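Local coordinates for protein Rio2 kinase (Chaetomium thermophilum, PDB 4GYI) that probably phosphorylates serine and threonine residues of proteins with ATP and magnesium, as an atypical RIO-type kinase, and acts through its ATPase activity on the maturing pre-40S ribosomal subunit, at residues Ala160-Phe164 with Ala182-Ile188; Asp95-Gly100 with Met112-Glu117; Tyr154-Ala159 with Lys327-Leu332; Leu4-Met9 with Asp83-His88. All coordinates share one frame; numbering follows the deposited sequence.

Contact 1 of 4, residues Ala160-Phe164 with Ala182-Ile188. With EDO (1,2-ethanediol), chain E.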
loop_
_atom_site.group_PDB
_atom_site.type_symbol
_atom_site.label_atom_id
_atom_site.label_comp_id
_atom_site.label_asym_id
_atom_site.label_seq_id
_atom_site.Cartn_x
_atom_site.Cartn_y
_atom_site.Cartn_z
ATOM N N ALA A 160 -1.152 1.987 -4.616
ATOM C CA ALA A 160 -1.826 2.761 -3.563
ATOM C C ALA A 160 -3.269 3.087 -3.945
ATOM O O ALA A 160 -4.161 2.973 -3.125
ATOM C CB ALA A 160 -1.052 4.069 -3.254
ATOM N N ILE A 161 -3.484 3.486 -5.196
ATOM C CA ILE A 161 -4.816 3.786 -5.684
ATOM C C ILE A 161 -5.722 2.567 -5.602
ATOM O O ILE A 161 -6.863 2.654 -5.124
ATOM C CB ILE A 161 -4.773 4.303 -7.130
ATOM C CG1 ILE A 161 -4.203 5.720 -7.155
ATOM C CG2 ILE A 161 -6.175 4.312 -7.750
ATOM C CD1 ILE A 161 -3.991 6.255 -8.545
ATOM N N LYS A 162 -5.204 1.425 -6.050
ATOM C CA LYS A 162 -5.940 0.171 -5.988
ATOM C C LYS A 162 -6.305 -0.222 -4.563
ATOM O O LYS A 162 -7.470 -0.519 -4.267
ATOM C CB LYS A 162 -5.144 -0.967 -6.642
ATOM C CG LYS A 162 -5.858 -2.324 -6.555
ATOM C CD LYS A 162 -5.360 -3.314 -7.620
ATOM C CE LYS A 162 -5.728 -4.749 -7.256
ATOM N NZ LYS A 162 -5.096 -5.765 -8.139
ATOM N N GLU A 163 -5.308 -0.235 -3.686
ATOM C CA GLU A 163 -5.528 -0.661 -2.301
ATOM C C GLU A 163 -6.544 0.239 -1.603
ATOM O O GLU A 163 -7.379 -0.223 -0.820
ATOM C CB GLU A 163 -4.201 -0.726 -1.512
ATOM C CG GLU A 163 -4.371 -0.935 0.019
ATOM C CD GLU A 163 -3.066 -1.302 0.755
ATOM O OE1 GLU A 163 -2.016 -0.694 0.477
ATOM O OE2 GLU A 163 -3.085 -2.205 1.625
ATOM N N PHE A 164 -6.478 1.529 -1.900
ATOM C CA PHE A 164 -7.345 2.474 -1.241
ATOM C C PHE A 164 -8.786 2.244 -1.702
ATOM O O PHE A 164 -9.718 2.262 -0.896
ATOM C CB PHE A 164 -6.871 3.903 -1.517
ATOM C CG PHE A 164 -7.620 4.961 -0.741
ATOM C CD1 PHE A 164 -7.282 5.243 0.574
ATOM C CD2 PHE A 164 -8.634 5.700 -1.341
ATOM C CE1 PHE A 164 -7.955 6.238 1.290
ATOM C CE2 PHE A 164 -9.310 6.689 -0.632
ATOM C CZ PHE A 164 -8.972 6.950 0.689
ATOM N N ALA A 182 -7.121 8.785 3.522
ATOM C CA ALA A 182 -6.733 9.625 2.396
ATOM C C ALA A 182 -5.741 8.879 1.544
ATOM O O ALA A 182 -5.177 7.888 1.983
ATOM C CB ALA A 182 -6.129 10.925 2.885
ATOM N N GLN A 183 -5.511 9.356 0.330
ATOM C CA GLN A 183 -4.566 8.683 -0.552
ATOM C C GLN A 183 -3.858 9.724 -1.395
ATOM O O GLN A 183 -4.502 10.592 -1.976
ATOM C CB GLN A 183 -5.300 7.660 -1.437
ATOM C CG GLN A 183 -4.389 6.826 -2.333
ATOM C CD GLN A 183 -4.057 7.515 -3.647
ATOM O OE1 GLN A 183 -4.933 8.070 -4.304
ATOM N NE2 GLN A 183 -2.783 7.494 -4.024
ATOM N N SER A 184 -2.536 9.666 -1.460
ATOM C CA SER A 184 -1.829 10.561 -2.368
ATOM C C SER A 184 -0.659 9.852 -3.019
ATOM O O SER A 184 0.188 9.296 -2.329
ATOM C CB SER A 184 -1.349 11.817 -1.648
ATOM O OG SER A 184 -0.610 12.653 -2.532
ATOM N N ARG A 185 -0.622 9.858 -4.350
ATOM C CA ARG A 185 0.469 9.219 -5.079
ATOM C C ARG A 185 0.638 7.743 -4.652
ATOM O O ARG A 185 -0.297 6.944 -4.771
ATOM C CB ARG A 185 1.760 10.030 -4.910
ATOM C CG ARG A 185 1.649 11.427 -5.477
ATOM C CD ARG A 185 2.677 12.352 -4.860
ATOM N NE ARG A 185 2.702 13.682 -5.472
ATOM C CZ ARG A 185 2.048 14.742 -4.998
ATOM N NH1 ARG A 185 1.288 14.642 -3.914
ATOM N NH2 ARG A 185 2.151 15.895 -5.612
ATOM N N HIS A 186 1.806 7.398 -4.116
ATOM C CA HIS A 186 2.080 6.023 -3.685
ATOM C C HIS A 186 1.750 5.753 -2.206
ATOM O O HIS A 186 2.233 4.776 -1.619
ATOM C CB HIS A 186 3.546 5.657 -3.950
ATOM C CG HIS A 186 4.542 6.559 -3.272
ATOM N ND1 HIS A 186 4.372 7.924 -3.166
ATOM C CD2 HIS A 186 5.737 6.288 -2.695
ATOM C CE1 HIS A 186 5.415 8.455 -2.552
ATOM N NE2 HIS A 186 6.254 7.484 -2.245
ATOM N N THR A 187 0.941 6.610 -1.596
ATOM C CA THR A 187 0.776 6.526 -0.147
ATOM C C THR A 187 -0.673 6.417 0.274
ATOM O O THR A 187 -1.569 6.877 -0.432
ATOM C CB THR A 187 1.433 7.730 0.586
ATOM O OG1 THR A 187 0.651 8.916 0.377
ATOM C CG2 THR A 187 2.828 7.959 0.069
ATOM N N ILE A 188 -0.906 5.805 1.428
ATOM C CA ILE A 188 -2.247 5.783 1.977
ATOM C C ILE A 188 -2.157 6.144 3.431
ATOM O O ILE A 188 -1.237 5.696 4.109
ATOM C CB ILE A 188 -2.885 4.390 1.894
ATOM C CG1 ILE A 188 -3.114 3.990 0.434
ATOM C CG2 ILE A 188 -4.222 4.362 2.663
ATOM C CD1 ILE A 188 -3.740 2.614 0.285
HETATM C C1 EDO E . -1.611 11.487 -7.155
HETATM O O1 EDO E . -1.279 10.520 -8.169
HETATM C C2 EDO E . -2.843 11.040 -6.377
HETATM O O2 EDO E . -2.967 9.610 -6.414
#
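Q183 lays its CB over one face of the F164 ring, 3.7 Å from the ring centroid and 15° off the normal, a CH-pi contact. Beside it, I188 CG2 comes in at the ring edge, 3.8 Å from F164 CD1. With CG anti to the backbone N (chi1 -173°), F164 swings its ring off helix 149-172 and over the strand, where CE1 reaches the carbonyl O of A182. I188 runs its CD1 into the helix surface, against the carbonyl O of A160 at 3.5 Å and against CG of E163. One turn back, A160 sets its CB on the type II' turn from S184 to T187, 3.3 Å from the O of R185. Putting an alanine at F164 would probably open a gap over Q183 and leave I188 CG2 without its aromatic neighbour. Behind this layer, S184 O takes both T187 N and T187 OG1, closing the hairpin end, while H186 NE2 is hydrogen-bonded to D83 and R185 is paired with E24. E163 forms a salt bridge with K125, an ADP-binding residue, the pairing characteristic of helix C in the protein kinase fold. Apolar packing between helix and hairpin thus probably helps hold that carboxylate toward the nucleotide.

Contact 2 of 4, residues Asp95-Gly100 with Met112-Glu117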
loop_
_atom_site.group_PDB
_atom_site.type_symbol
_atom_site.label_atom_id
_atom_site.label_comp_id
_atom_site.label_asym_id
_atom_site.label_seq_id
_atom_site.Cartn_x
_atom_site.Cartn_y
_atom_site.Cartn_z
ATOM N N ASP A 95 -4.458 15.976 6.874
ATOM C CA ASP A 95 -4.604 14.588 7.271
ATOM C C ASP A 95 -3.423 14.165 8.138
ATOM O O ASP A 95 -3.553 13.295 9.000
ATOM C CB ASP A 95 -4.777 13.691 6.040
ATOM C CG ASP A 95 -6.127 13.916 5.350
ATOM O OD1 ASP A 95 -7.163 13.936 6.057
ATOM O OD2 ASP A 95 -6.153 14.102 4.114
ATOM N N VAL A 96 -2.282 14.811 7.924
ATOM C CA VAL A 96 -1.082 14.497 8.682
ATOM C C VAL A 96 -0.480 15.763 9.267
ATOM O O VAL A 96 -0.249 16.725 8.542
ATOM C CB VAL A 96 -0.027 13.828 7.796
ATOM C CG1 VAL A 96 1.302 13.756 8.533
ATOM C CG2 VAL A 96 -0.491 12.442 7.369
ATOM N N TYR A 97 -0.229 15.764 10.571
ATOM C CA TYR A 97 0.383 16.923 11.216
ATOM C C TYR A 97 1.837 16.647 11.590
ATOM O O TYR A 97 2.702 17.512 11.436
ATOM C CB TYR A 97 -0.423 17.345 12.448
ATOM C CG TYR A 97 0.121 18.569 13.138
ATOM C CD1 TYR A 97 0.057 19.814 12.531
ATOM C CD2 TYR A 97 0.693 18.483 14.402
ATOM C CE1 TYR A 97 0.559 20.948 13.162
ATOM C CE2 TYR A 97 1.194 19.606 15.042
ATOM C CZ TYR A 97 1.124 20.837 14.417
ATOM O OH TYR A 97 1.621 21.959 15.041
ATOM N N SER A 98 2.090 15.433 12.080
ATOM C CA SER A 98 3.424 15.003 12.469
ATOM C C SER A 98 3.640 13.551 12.076
ATOM O O SER A 98 2.684 12.789 11.883
ATOM C CB SER A 98 3.608 15.126 13.973
ATOM O OG SER A 98 2.608 14.378 14.629
ATOM N N VAL A 99 4.913 13.188 11.963
ATOM C CA VAL A 99 5.319 11.855 11.590
ATOM C C VAL A 99 6.056 11.229 12.763
ATOM O O VAL A 99 6.875 11.883 13.421
ATOM C CB VAL A 99 6.226 11.899 10.360
ATOM C CG1 VAL A 99 6.669 10.495 9.975
ATOM C CG2 VAL A 99 5.492 12.555 9.220
ATOM N N GLY A 100 5.743 9.968 13.036
ATOM C CA GLY A 100 6.341 9.262 14.159
ATOM C C GLY A 100 7.792 8.903 13.920
ATOM O O GLY A 100 8.233 8.813 12.782
ATOM N N MET A 112 4.552 3.840 8.452
ATOM C CA MET A 112 4.908 4.918 9.372
ATOM C C MET A 112 3.712 5.202 10.246
ATOM O O MET A 112 2.584 5.002 9.836
ATOM C CB MET A 112 5.246 6.200 8.595
ATOM C CG MET A 112 6.499 6.105 7.728
ATOM S SD MET A 112 7.549 7.552 7.908
ATOM C CE MET A 112 6.741 8.703 6.806
ATOM N N ILE A 113 3.948 5.685 11.451
ATOM C CA ILE A 113 2.842 6.151 12.259
ATOM C C ILE A 113 2.839 7.635 12.113
ATOM O O ILE A 113 3.890 8.262 12.187
ATOM C CB ILE A 113 3.008 5.774 13.723
ATOM C CG1 ILE A 113 2.949 4.254 13.866
ATOM C CG2 ILE A 113 1.890 6.369 14.549
ATOM C CD1 ILE A 113 4.279 3.568 13.710
ATOM N N VAL A 114 1.668 8.203 11.850
ATOM C CA VAL A 114 1.553 9.644 11.830
ATOM C C VAL A 114 0.475 10.087 12.805
ATOM O O VAL A 114 -0.302 9.264 13.304
ATOM C CB VAL A 114 1.216 10.148 10.437
ATOM C CG1 VAL A 114 2.258 9.671 9.458
ATOM C CG2 VAL A 114 -0.150 9.659 10.048
ATOM N N ALA A 115 0.443 11.386 13.091
ATOM C CA ALA A 115 -0.600 11.964 13.930
ATOM C C ALA A 115 -1.191 13.208 13.273
ATOM O O ALA A 115 -0.492 13.955 12.594
ATOM C CB ALA A 115 -0.038 12.310 15.267
ATOM N N ASP A 116 -2.480 13.441 13.472
ATOM C CA ASP A 116 -3.065 14.691 12.990
ATOM C C ASP A 116 -3.016 15.791 14.058
ATOM O O ASP A 116 -2.480 15.585 15.146
ATOM C CB ASP A 116 -4.492 14.496 12.434
ATOM C CG ASP A 116 -5.500 14.038 13.490
ATOM O OD1 ASP A 116 -5.250 14.205 14.707
ATOM O OD2 ASP A 116 -6.571 13.522 13.090
ATOM N N GLU A 117 -3.593 16.945 13.734
ATOM C CA GLU A 117 -3.551 18.125 14.594
ATOM C C GLU A 117 -4.211 17.887 15.946
ATOM O O GLU A 117 -3.792 18.445 16.959
ATOM C CB GLU A 117 -4.210 19.317 13.893
ATOM C CG GLU A 117 -4.194 20.589 14.733
ATOM C CD GLU A 117 -4.451 21.846 13.925
ATOM O OE1 GLU A 117 -3.888 22.897 14.296
ATOM O OE2 GLU A 117 -5.213 21.787 12.934
#
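A beta hairpin at the edge of the five-stranded sheet, strand 98-105 against strand 109-115, brings Y97, S98 and G100 onto the backbone of I113-A115. The carbonyl O of A115 is gripped twice: Y97 N donates at 2.7 Å to A115 O, in the carbonyl plane, and S98 N donates to the same oxygen at 3.0 Å. Two residues facing one make this a classic beta bulge. S98 and A115 form an antiparallel hydrogen-bonded pair, with A115 N returning a bond to S98 O, whereas V99 and V114 form the non-hydrogen-bonded pair that follows. G100 N then meets I113 O at 2.7 Å, nearly in line with the carbonyl bond. This sheet is that of the N-terminal kinase lobe, and the hairpin stands where protein kinases carry their first two strands. On the face with V99 and V114 the packing is apolar: M112, bent at chi2 and chi3, curls its CE back to V99 CG1 at 3.6 Å, and V96 CG2 meets V114 CG2 at 3.9 Å with the two side chains at about a right angle. V99 also touches L87 of helix 79-92. The other face carries S98, whose OG, sitting between the backbone N and the carbonyl carbon (chi1 57°), lies 3.4 Å from A115 CB. Beyond the bulge, Y97 CB rests on the D116-E117 backbone, and D116 OD1 accepts from K120 N.

Contact 3 of 4, residues Tyr154-Ala159 with Lys327-Leu332. With EDO (1,2-ethanediol), chain D; EDO (1,2-ethanediol), chain E.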
loop_
_atom_site.group_PDB
_atom_site.type_symbol
_atom_site.label_atom_id
_atom_site.label_comp_id
_atom_site.label_asym_id
_atom_site.label_seq_id
_atom_site.Cartn_x
_atom_site.Cartn_y
_atom_site.Cartn_z
ATOM N N TYR A 154 5.395 5.055 -10.879
ATOM C CA TYR A 154 4.078 4.890 -11.488
ATOM C C TYR A 154 3.369 3.655 -10.954
ATOM O O TYR A 154 2.179 3.702 -10.664
ATOM C CB TYR A 154 4.232 4.817 -13.007
ATOM C CG TYR A 154 3.160 4.081 -13.796
ATOM C CD1 TYR A 154 1.970 4.705 -14.154
ATOM C CD2 TYR A 154 3.381 2.786 -14.254
ATOM C CE1 TYR A 154 1.005 4.043 -14.928
ATOM C CE2 TYR A 154 2.433 2.112 -15.023
ATOM C CZ TYR A 154 1.245 2.746 -15.356
ATOM O OH TYR A 154 0.306 2.073 -16.110
ATOM N N LEU A 155 4.108 2.554 -10.820
ATOM C CA LEU A 155 3.532 1.296 -10.356
ATOM C C LEU A 155 3.109 1.375 -8.889
ATOM O O LEU A 155 2.103 0.786 -8.491
ATOM C CB LEU A 155 4.542 0.175 -10.541
ATOM C CG LEU A 155 4.757 -0.196 -12.015
ATOM C CD1 LEU A 155 6.036 -1.011 -12.200
ATOM C CD2 LEU A 155 3.522 -0.957 -12.588
ATOM N N SER A 156 3.887 2.093 -8.081
ATOM C CA SER A 156 3.564 2.224 -6.668
ATOM C C SER A 156 2.365 3.140 -6.488
ATOM O O SER A 156 1.600 2.974 -5.528
ATOM C CB SER A 156 4.755 2.718 -5.861
ATOM O OG SER A 156 5.690 1.680 -5.678
ATOM N N ARG A 157 2.197 4.093 -7.405
ATOM C CA ARG A 157 1.005 4.949 -7.432
ATOM C C ARG A 157 -0.213 4.077 -7.648
ATOM O O ARG A 157 -1.219 4.206 -6.957
ATOM C CB ARG A 157 1.061 5.958 -8.589
ATOM C CG ARG A 157 1.473 7.367 -8.216
ATOM C CD ARG A 157 1.168 8.341 -9.353
ATOM N NE ARG A 157 -0.255 8.664 -9.444
ATOM C CZ ARG A 157 -1.037 8.353 -10.473
ATOM N NH1 ARG A 157 -0.545 7.702 -11.519
ATOM N NH2 ARG A 157 -2.318 8.700 -10.460
ATOM N N LEU A 158 -0.112 3.191 -8.641
ATOM C CA LEU A 158 -1.227 2.309 -8.980
ATOM C C LEU A 158 -1.551 1.388 -7.823
ATOM O O LEU A 158 -2.721 1.076 -7.576
ATOM C CB LEU A 158 -0.929 1.457 -10.209
ATOM C CG LEU A 158 -0.832 2.160 -11.562
ATOM C CD1 LEU A 158 -0.717 1.108 -12.656
ATOM C CD2 LEU A 158 -2.026 3.038 -11.802
ATOM N N ALA A 159 -0.512 0.920 -7.142
ATOM C CA ALA A 159 -0.702 0.033 -6.007
ATOM C C ALA A 159 -1.508 0.738 -4.923
ATOM O O ALA A 159 -2.440 0.164 -4.385
ATOM C CB ALA A 159 0.649 -0.432 -5.452
ATOM N N LYS A 327 -5.012 -1.542 -18.955
ATOM C CA LYS A 327 -3.559 -1.520 -19.049
ATOM C C LYS A 327 -2.916 -1.281 -17.679
ATOM O O LYS A 327 -1.939 -1.943 -17.317
ATOM C CB LYS A 327 -3.080 -0.466 -20.055
ATOM C CG LYS A 327 -1.566 -0.325 -20.091
ATOM C CD LYS A 327 -1.092 0.616 -21.168
ATOM C CE LYS A 327 0.427 0.754 -21.153
ATOM N NZ LYS A 327 0.918 1.479 -19.941
ATOM N N MET A 328 -3.463 -0.334 -16.926
ATOM C CA MET A 328 -2.987 -0.074 -15.572
ATOM C C MET A 328 -3.079 -1.317 -14.691
ATOM O O MET A 328 -2.144 -1.628 -13.959
ATOM C CB MET A 328 -3.758 1.081 -14.946
ATOM C CG MET A 328 -3.508 2.429 -15.631
ATOM S SD MET A 328 -4.551 3.735 -14.953
ATOM C CE MET A 328 -3.807 5.173 -15.736
ATOM N N ALA A 329 -4.192 -2.040 -14.788
ATOM C CA ALA A 329 -4.372 -3.271 -14.023
ATOM C C ALA A 329 -3.361 -4.353 -14.399
ATOM O O ALA A 329 -2.839 -5.057 -13.526
ATOM C CB ALA A 329 -5.814 -3.809 -14.163
ATOM N N LYS A 330 -3.082 -4.486 -15.692
ATOM C CA LYS A 330 -2.144 -5.511 -16.140
ATOM C C LYS A 330 -0.743 -5.134 -15.711
ATOM O O LYS A 330 0.039 -5.992 -15.302
ATOM C CB LYS A 330 -2.190 -5.689 -17.664
ATOM C CG LYS A 330 -3.564 -6.035 -18.233
ATOM C CD LYS A 330 -3.962 -7.492 -18.001
ATOM C CE LYS A 330 -5.222 -7.855 -18.802
ATOM N NZ LYS A 330 -5.565 -9.308 -18.742
ATOM N N ASP A 331 -0.425 -3.847 -15.825
ATOM C CA ASP A 331 0.873 -3.333 -15.392
ATOM C C ASP A 331 1.093 -3.654 -13.917
ATOM O O ASP A 331 2.103 -4.255 -13.550
ATOM C CB ASP A 331 0.976 -1.825 -15.634
ATOM C CG ASP A 331 1.265 -1.480 -17.091
ATOM O OD1 ASP A 331 1.607 -2.396 -17.853
ATOM O OD2 ASP A 331 1.171 -0.295 -17.479
ATOM N N LEU A 332 0.129 -3.271 -13.084
ATOM C CA LEU A 332 0.220 -3.515 -11.651
ATOM C C LEU A 332 0.296 -5.003 -11.318
ATOM O O LEU A 332 1.198 -5.418 -10.597
ATOM C CB LEU A 332 -0.952 -2.884 -10.905
ATOM C CG LEU A 332 -0.877 -2.978 -9.372
ATOM C CD1 LEU A 332 0.428 -2.330 -8.818
ATOM C CD2 LEU A 332 -2.103 -2.334 -8.774
HETATM C C1 EDO D . 8.970 3.309 -5.820
HETATM O O1 EDO D . 8.258 2.114 -5.483
HETATM C C2 EDO D . 9.077 4.178 -4.579
HETATM O O2 EDO D . 7.783 4.288 -4.011
HETATM C C1 EDO E . -1.611 11.487 -7.155
HETATM O O1 EDO E . -1.279 10.520 -8.169
HETATM C C2 EDO E . -2.843 11.040 -6.377
HETATM O O2 EDO E . -2.967 9.610 -6.414
#
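Two kinds of interaction join Y154-A159 to K327-L332, a polar one around the D331 carboxylate and an apolar one built on leucines. In the polar group Y154 OH donates to D331 OD2 at 2.9 Å, the oxygen lying at the ring edge and near its plane, with the carboxylate turned 74° against the ring. The hydroxyl uses the anti lone pair of OD2. K327 NZ, one helical turn before D331, takes the syn lone pair of the same oxygen in a salt bridge of 3.0 Å. One oxygen is therefore held from two directions, by a neutral hydroxyl of helix 149-172 in the kinase N-lobe and by the ammonium group of a lysine on helix 326-341.

The apolar group packs next to this bond, with L158 CG over one face of the Y154 ring. L158 sends CD1 against the carbonyl O of M328 and, 3.8 Å away, against M328 CB, the two side chains meeting at about a right angle. L332 has CG anti to its backbone N (chi1 -175°), which spreads its methyls along the facing helix: CD1 comes to 3.6 Å from L155 O and also meets A159 CB, while CD2 lies 3.7 Å from L158 O. L155 CD2 in turn touches the carbonyl O of D331. The axes of 154-159 and 327-332 pass 9.8 Å apart at 105°, and L129 adds to the cover over L155 and L332. Shared between two donors, the D331 charge is likely to be stabilised in its ionised form and to fix where the tyrosine hydroxyl points.

Contact 4 of 4, residues Leu4-Met9 with Asp83-His88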
loop_
_atom_site.group_PDB
_atom_site.type_symbol
_atom_site.label_atom_id
_atom_site.label_comp_id
_atom_site.label_asym_id
_atom_site.label_seq_id
_atom_site.Cartn_x
_atom_site.Cartn_y
_atom_site.Cartn_z
ATOM N N LEU A 4 13.507 6.664 5.146
ATOM C CA LEU A 4 13.060 8.015 4.797
ATOM C C LEU A 4 13.232 9.008 5.951
ATOM O O LEU A 4 12.648 8.841 7.027
ATOM C CB LEU A 4 11.598 7.997 4.325
ATOM C CG LEU A 4 10.885 9.344 4.146
ATOM C CD1 LEU A 4 11.374 10.131 2.903
ATOM C CD2 LEU A 4 9.374 9.122 4.110
ATOM N N ASP A 5 14.034 10.043 5.728
ATOM C CA ASP A 5 14.187 11.092 6.731
ATOM C C ASP A 5 13.406 12.342 6.348
ATOM O O ASP A 5 13.502 12.837 5.224
ATOM C CB ASP A 5 15.663 11.420 6.988
ATOM C CG ASP A 5 16.426 11.729 5.717
ATOM O OD1 ASP A 5 16.822 10.772 5.016
ATOM O OD2 ASP A 5 16.637 12.929 5.424
ATOM N N THR A 6 12.620 12.845 7.289
ATOM C CA THR A 6 11.801 14.021 7.042
ATOM C C THR A 6 12.397 15.258 7.698
ATOM O O THR A 6 11.683 16.223 7.959
ATOM C CB THR A 6 10.392 13.833 7.605
ATOM O OG1 THR A 6 10.467 13.745 9.035
ATOM C CG2 THR A 6 9.753 12.570 7.040
ATOM N N ARG A 7 13.698 15.221 7.974
ATOM C CA ARG A 7 14.381 16.368 8.581
ATOM C C ARG A 7 14.292 17.626 7.706
ATOM O O ARG A 7 13.958 18.707 8.188
ATOM C CB ARG A 7 15.856 16.047 8.863
ATOM C CG ARG A 7 16.113 14.942 9.885
ATOM C CD ARG A 7 17.614 14.792 10.148
ATOM N NE ARG A 7 17.926 13.715 11.085
ATOM C CZ ARG A 7 19.147 13.464 11.558
ATOM N NH1 ARG A 7 20.173 14.217 11.184
ATOM N NH2 ARG A 7 19.344 12.464 12.408
ATOM N N ALA A 8 14.587 17.473 6.417
ATOM C CA ALA A 8 14.665 18.608 5.500
ATOM C C ALA A 8 13.306 19.238 5.243
ATOM O O ALA A 8 13.214 20.413 4.893
ATOM C CB ALA A 8 15.294 18.182 4.190
ATOM N N MET A 9 12.264 18.440 5.424
ATOM C CA MET A 9 10.884 18.835 5.162
ATOM C C MET A 9 10.529 20.257 5.600
ATOM O O MET A 9 9.754 20.943 4.927
ATOM C CB MET A 9 9.948 17.855 5.853
ATOM C CG MET A 9 8.514 18.043 5.497
ATOM S SD MET A 9 7.977 16.659 4.503
ATOM C CE MET A 9 6.393 17.294 3.958
ATOM N N ASP A 83 8.016 10.923 -1.990
ATOM C CA ASP A 83 7.659 10.811 -0.562
ATOM C C ASP A 83 7.298 12.194 -0.002
ATOM O O ASP A 83 6.206 12.403 0.539
ATOM C CB ASP A 83 8.845 10.256 0.260
ATOM C CG ASP A 83 9.202 8.803 -0.082
ATOM O OD1 ASP A 83 8.445 8.138 -0.828
ATOM O OD2 ASP A 83 10.247 8.317 0.424
ATOM N N TYR A 84 8.225 13.143 -0.161
ATOM C CA TYR A 84 8.028 14.502 0.356
ATOM C C TYR A 84 6.772 15.140 -0.228
ATOM O O TYR A 84 5.971 15.717 0.500
ATOM C CB TYR A 84 9.239 15.390 0.063
ATOM C CG TYR A 84 10.307 15.379 1.135
ATOM C CD1 TYR A 84 10.872 16.568 1.595
ATOM C CD2 TYR A 84 10.761 14.187 1.680
ATOM C CE1 TYR A 84 11.865 16.564 2.561
ATOM C CE2 TYR A 84 11.747 14.174 2.653
ATOM C CZ TYR A 84 12.295 15.363 3.086
ATOM O OH TYR A 84 13.276 15.341 4.049
ATOM N N LEU A 85 6.598 15.014 -1.543
ATOM C CA LEU A 85 5.411 15.549 -2.200
ATOM C C LEU A 85 4.137 14.930 -1.642
ATOM O O LEU A 85 3.162 15.633 -1.416
ATOM C CB LEU A 85 5.477 15.334 -3.711
ATOM C CG LEU A 85 6.427 16.274 -4.441
ATOM C CD1 LEU A 85 6.632 15.817 -5.871
ATOM C CD2 LEU A 85 5.892 17.708 -4.396
ATOM N N ALA A 86 4.151 13.616 -1.420
ATOM C CA ALA A 86 3.001 12.949 -0.815
ATOM C C ALA A 86 2.704 13.498 0.575
ATOM O O ALA A 86 1.566 13.783 0.895
ATOM C CB ALA A 86 3.225 11.434 -0.743
ATOM N N LEU A 87 3.735 13.617 1.406
ATOM C CA LEU A 87 3.562 14.127 2.767
ATOM C C LEU A 87 3.010 15.547 2.775
ATOM O O LEU A 87 2.149 15.886 3.583
ATOM C CB LEU A 87 4.883 14.101 3.534
ATOM C CG LEU A 87 5.261 12.793 4.222
ATOM C CD1 LEU A 87 6.682 12.876 4.756
ATOM C CD2 LEU A 87 4.277 12.496 5.345
ATOM N N HIS A 88 3.522 16.370 1.869
ATOM C CA HIS A 88 3.095 17.756 1.740
ATOM C C HIS A 88 1.598 17.831 1.445
ATOM O O HIS A 88 0.860 18.636 2.027
ATOM C CB HIS A 88 3.886 18.417 0.617
ATOM C CG HIS A 88 3.814 19.907 0.631
ATOM N ND1 HIS A 88 4.371 20.667 1.638
ATOM C CD2 HIS A 88 3.243 20.779 -0.230
ATOM C CE1 HIS A 88 4.151 21.944 1.394
ATOM N NE2 HIS A 88 3.470 22.040 0.266
#
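The hydroxyl of Y84 donates to the carbonyl O of D5 at 2.8 Å, a hydrogen bond that ties 83-88 to 4-9. The donor sits 19° out of the carbonyl plane, and D5 O itself lies at the edge of the tyrosine ring, in its plane. The chain then turns round the hydroxyl end: A8 CB comes to 3.5 Å from Y84 OH, and M9 N to 3.4 Å from Y84 CE1. M9 folds back along the ring in the opposite direction, bent at chi2 (110°), and places SD over one face, 4.3 Å from the ring centroid. This is a Met-aromatic contact, and it belongs to the N-terminal domain of Rio2, a winged-helix type of the helix-turn-helix clan, where the segment leading to helix 14-26 wraps over helix 79-92. A leucine in place of Y84 would probably leave the D5 carbonyl without its donor and M9 sulfur without an aromatic face to lie on. Past the ring, M9 CE ends on L87 CB at 3.6 Å, and T6 CG2 touches L87 CD1, the two side chains crossing at about a right angle. At the other end L4, its CG anti to the backbone N (chi1 170°), slides CD1 alongside D83, 3.3 Å from OD2 of that carboxylate. D83 has its polar partners outside the two segments, H186 and R128, while H88 stacks its ring with W17.

In the fold
Contacts 1 and 3 share helix 149-172, with centres 12 Å apart; K162 CD of the first meets L332 CD2 of the second at 3.6 Å, and both lie beside one ethanediol, probably from the crystallisation liquor. Contact 1 lies nearest the nucleotide, the side chain of E163 being about 4 Å from ADP. Contact 4 joins it through H186 and D83 (NE2 to OD1, 2.7 Å, probably a hydrogen bond), tying the N-terminal domain to the kinase lobe. Contact 2 meets contact 4 where M112 CE packs 3.8 Å from L4 CD2, and reaches the same sheet as contact 1. Contacts 2 and 3 lie on opposite sides of the chain's centre, 27 Å between their centres.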